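Long-range contact in carbohydrate binding module family 33 and 10 domain protein (Teredinibacter turnerae, PDB 6RW7), which is an AA10 lytic polysaccharide monooxygenase, a copper-dependent oxidoreductase whose catalytic domain, modelled here, probably acts on cellulose: residues E56-V61 with V180-W185. Sequence-based numbering, arbitrary orientation.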
loop_
_atom_site.group_PDB
_atom_site.type_symbol
_atom_site.label_atom_id
_atom_site.label_comp_id
_atom_site.label_asym_id
_atom_site.label_seq_id
_atom_site.Cartn_x
_atom_site.Cartn_y
_atom_site.Cartn_z
ATOM N N GLU A 56 11.115 7.931 -8.276
ATOM C CA GLU A 56 9.812 8.526 -8.666
ATOM C C GLU A 56 8.680 7.480 -8.715
ATOM O O GLU A 56 7.548 7.846 -9.058
ATOM C CB GLU A 56 9.999 9.225 -10.009
ATOM C CG GLU A 56 10.905 10.451 -9.944
ATOM C CD GLU A 56 11.389 10.879 -11.328
ATOM O OE1 GLU A 56 12.224 10.160 -11.914
ATOM O OE2 GLU A 56 10.907 11.918 -11.822
ATOM N N GLY A 57 8.937 6.229 -8.362
ATOM C CA GLY A 57 7.892 5.205 -8.254
ATOM C C GLY A 57 7.431 4.684 -9.600
ATOM O O GLY A 57 8.085 4.937 -10.639
ATOM N N ARG A 58 6.320 3.967 -9.580
ATOM C CA ARG A 58 5.827 3.164 -10.719
ATOM C C ARG A 58 5.490 4.024 -11.949
ATOM O O ARG A 58 5.544 3.462 -13.029
ATOM C CB ARG A 58 4.623 2.332 -10.273
ATOM C CG ARG A 58 4.008 1.497 -11.388
ATOM C CD ARG A 58 4.920 0.420 -11.906
ATOM N NE ARG A 58 4.291 -0.204 -13.061
ATOM C CZ ARG A 58 4.865 -1.091 -13.866
ATOM N NH1 ARG A 58 6.115 -1.483 -13.663
ATOM N NH2 ARG A 58 4.195 -1.553 -14.916
ATOM N N LYS A 59 5.193 5.306 -11.821
ATOM C CA LYS A 59 4.948 6.148 -13.029
ATOM C C LYS A 59 6.203 6.173 -13.889
ATOM O O LYS A 59 6.043 6.325 -15.122
ATOM C CB LYS A 59 4.529 7.558 -12.649
ATOM C CG LYS A 59 3.115 7.596 -12.080
ATOM C CD LYS A 59 2.628 8.993 -11.857
ATOM C CE LYS A 59 3.325 9.677 -10.705
ATOM N NZ LYS A 59 2.889 11.089 -10.579
ATOM N N VAL A 60 7.369 6.039 -13.269
ATOM C CA VAL A 60 8.685 6.179 -13.951
ATOM C C VAL A 60 9.413 4.838 -13.995
ATOM O O VAL A 60 9.994 4.522 -15.046
ATOM C CB VAL A 60 9.508 7.277 -13.258
ATOM C CG1 VAL A 60 10.939 7.334 -13.804
ATOM C CG2 VAL A 60 8.798 8.609 -13.402
ATOM N N VAL A 61 9.498 4.139 -12.875
ATOM C CA VAL A 61 10.358 2.944 -12.686
ATOM C C VAL A 61 9.519 1.730 -13.074
ATOM O O VAL A 61 8.613 1.395 -12.285
ATOM C CB VAL A 61 10.818 2.852 -11.221
ATOM C CG1 VAL A 61 11.627 1.587 -10.979
ATOM C CG2 VAL A 61 11.549 4.116 -10.787
ATOM N N VAL A 180 -6.581 -5.774 -5.653
ATOM C CA VAL A 180 -5.477 -5.187 -4.860
ATOM C C VAL A 180 -5.282 -3.755 -5.310
ATOM O O VAL A 180 -5.289 -3.488 -6.524
ATOM C CB VAL A 180 -4.171 -5.973 -5.027
ATOM C CG1 VAL A 180 -3.094 -5.339 -4.176
ATOM C CG2 VAL A 180 -4.333 -7.441 -4.676
ATOM N N ILE A 181 -5.103 -2.875 -4.336
ATOM C CA ILE A 181 -4.676 -1.477 -4.591
ATOM C C ILE A 181 -3.205 -1.366 -4.201
ATOM O O ILE A 181 -2.837 -1.778 -3.099
ATOM C CB ILE A 181 -5.602 -0.496 -3.849
ATOM C CG1 ILE A 181 -7.002 -0.574 -4.457
ATOM C CG2 ILE A 181 -5.034 0.923 -3.864
ATOM C CD1 ILE A 181 -8.084 0.123 -3.678
ATOM N N PHE A 182 -2.390 -0.849 -5.114
ATOM C CA PHE A 182 -0.948 -0.596 -4.911
ATOM C C PHE A 182 -0.786 0.926 -4.834
ATOM O O PHE A 182 -1.187 1.639 -5.769
ATOM C CB PHE A 182 -0.126 -1.264 -6.021
ATOM C CG PHE A 182 1.256 -0.686 -6.139
ATOM C CD1 PHE A 182 2.240 -1.095 -5.266
ATOM C CD2 PHE A 182 1.554 0.302 -7.059
ATOM C CE1 PHE A 182 3.506 -0.550 -5.312
ATOM C CE2 PHE A 182 2.825 0.851 -7.109
ATOM C CZ PHE A 182 3.784 0.430 -6.227
ATOM N N ALA A 183 -0.220 1.431 -3.742
ATOM C CA ALA A 183 -0.177 2.876 -3.473
ATOM C C ALA A 183 1.224 3.327 -3.090
ATOM O O ALA A 183 1.982 2.583 -2.454
ATOM C CB ALA A 183 -1.146 3.221 -2.372
ATOM N N GLU A 184 1.496 4.578 -3.417
ATOM C CA GLU A 184 2.781 5.221 -3.129
ATOM C C GLU A 184 2.562 6.558 -2.432
ATOM O O GLU A 184 1.623 7.297 -2.801
ATOM C CB GLU A 184 3.553 5.495 -4.419
ATOM C CG GLU A 184 3.769 4.282 -5.288
ATOM C CD GLU A 184 4.515 4.567 -6.580
ATOM O OE1 GLU A 184 4.661 5.774 -6.937
ATOM O OE2 GLU A 184 4.943 3.585 -7.215
ATOM N N TRP A 185 3.470 6.862 -1.513
ATOM C CA TRP A 185 3.560 8.196 -0.881
ATOM C C TRP A 185 4.951 8.721 -1.210
ATOM O O TRP A 185 5.918 8.137 -0.716
ATOM C CB TRP A 185 3.253 8.120 0.614
ATOM C CG TRP A 185 3.705 9.310 1.396
ATOM C CD1 TRP A 185 3.611 10.625 1.046
ATOM C CD2 TRP A 185 4.329 9.262 2.687
ATOM N NE1 TRP A 185 4.165 11.402 2.021
ATOM C CE2 TRP A 185 4.619 10.596 3.032
ATOM C CE3 TRP A 185 4.680 8.230 3.570
ATOM C CZ2 TRP A 185 5.258 10.922 4.222
ATOM C CZ3 TRP A 185 5.301 8.563 4.753
ATOM C CH2 TRP A 185 5.602 9.890 5.061
HETATM O O HOH W 1 4.946 6.903 -9.339
#
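In the β-sandwich core of this AA10 lytic polysaccharide monooxygenase domain, the carboxylate of Glu-184 on strand 178-187 grips the turn Gly-57 to Lys-59, part of the long loop between strands 52-54 and 89-90. OE2 accepts the backbone N-H of Arg-58 through its syn lone pair, a nearly straight bond (N to OE2 2.8 Å, 167° at the hydrogen). The other oxygen accepts a hydrogen bond from a water 2.7 Å from Glu-184 OE1, which also donates to Glu-56 O and accepts from Lys-59 N. One carboxylate thus reaches two N-H groups of the turn, one directly and one through the water. Beyond CG the Glu-184 side chain runs extended (chi2 179°), carrying the carboxylate out from the strand to Gly-57. That residue, with positive phi and no side chain, lets the backbone come this close; its CA lies 3.5 Å from Glu-184 OE2. The loop folds back on itself here: Gly-57 O accepts from both Val-60 N and Val-61 N, which approach from opposite faces of its plane. A salt bridge from Arg-194 to OE1 should favour the ionised carboxylate of this buried glutamate, whose side chain lies about 14 Å from the copper(I) ion. Farther back along the strand, Phe-182 packs edge-to-face with Trp-133, and Trp-133 in turn receives the Arg-58 guanidinium in a cation-pi contact. At the root of that arginine side chain, Arg-58 CB lies 3.3 Å from Glu-184 OE2 and meets the Phe-182 ring obliquely, 3.9 Å from CE2.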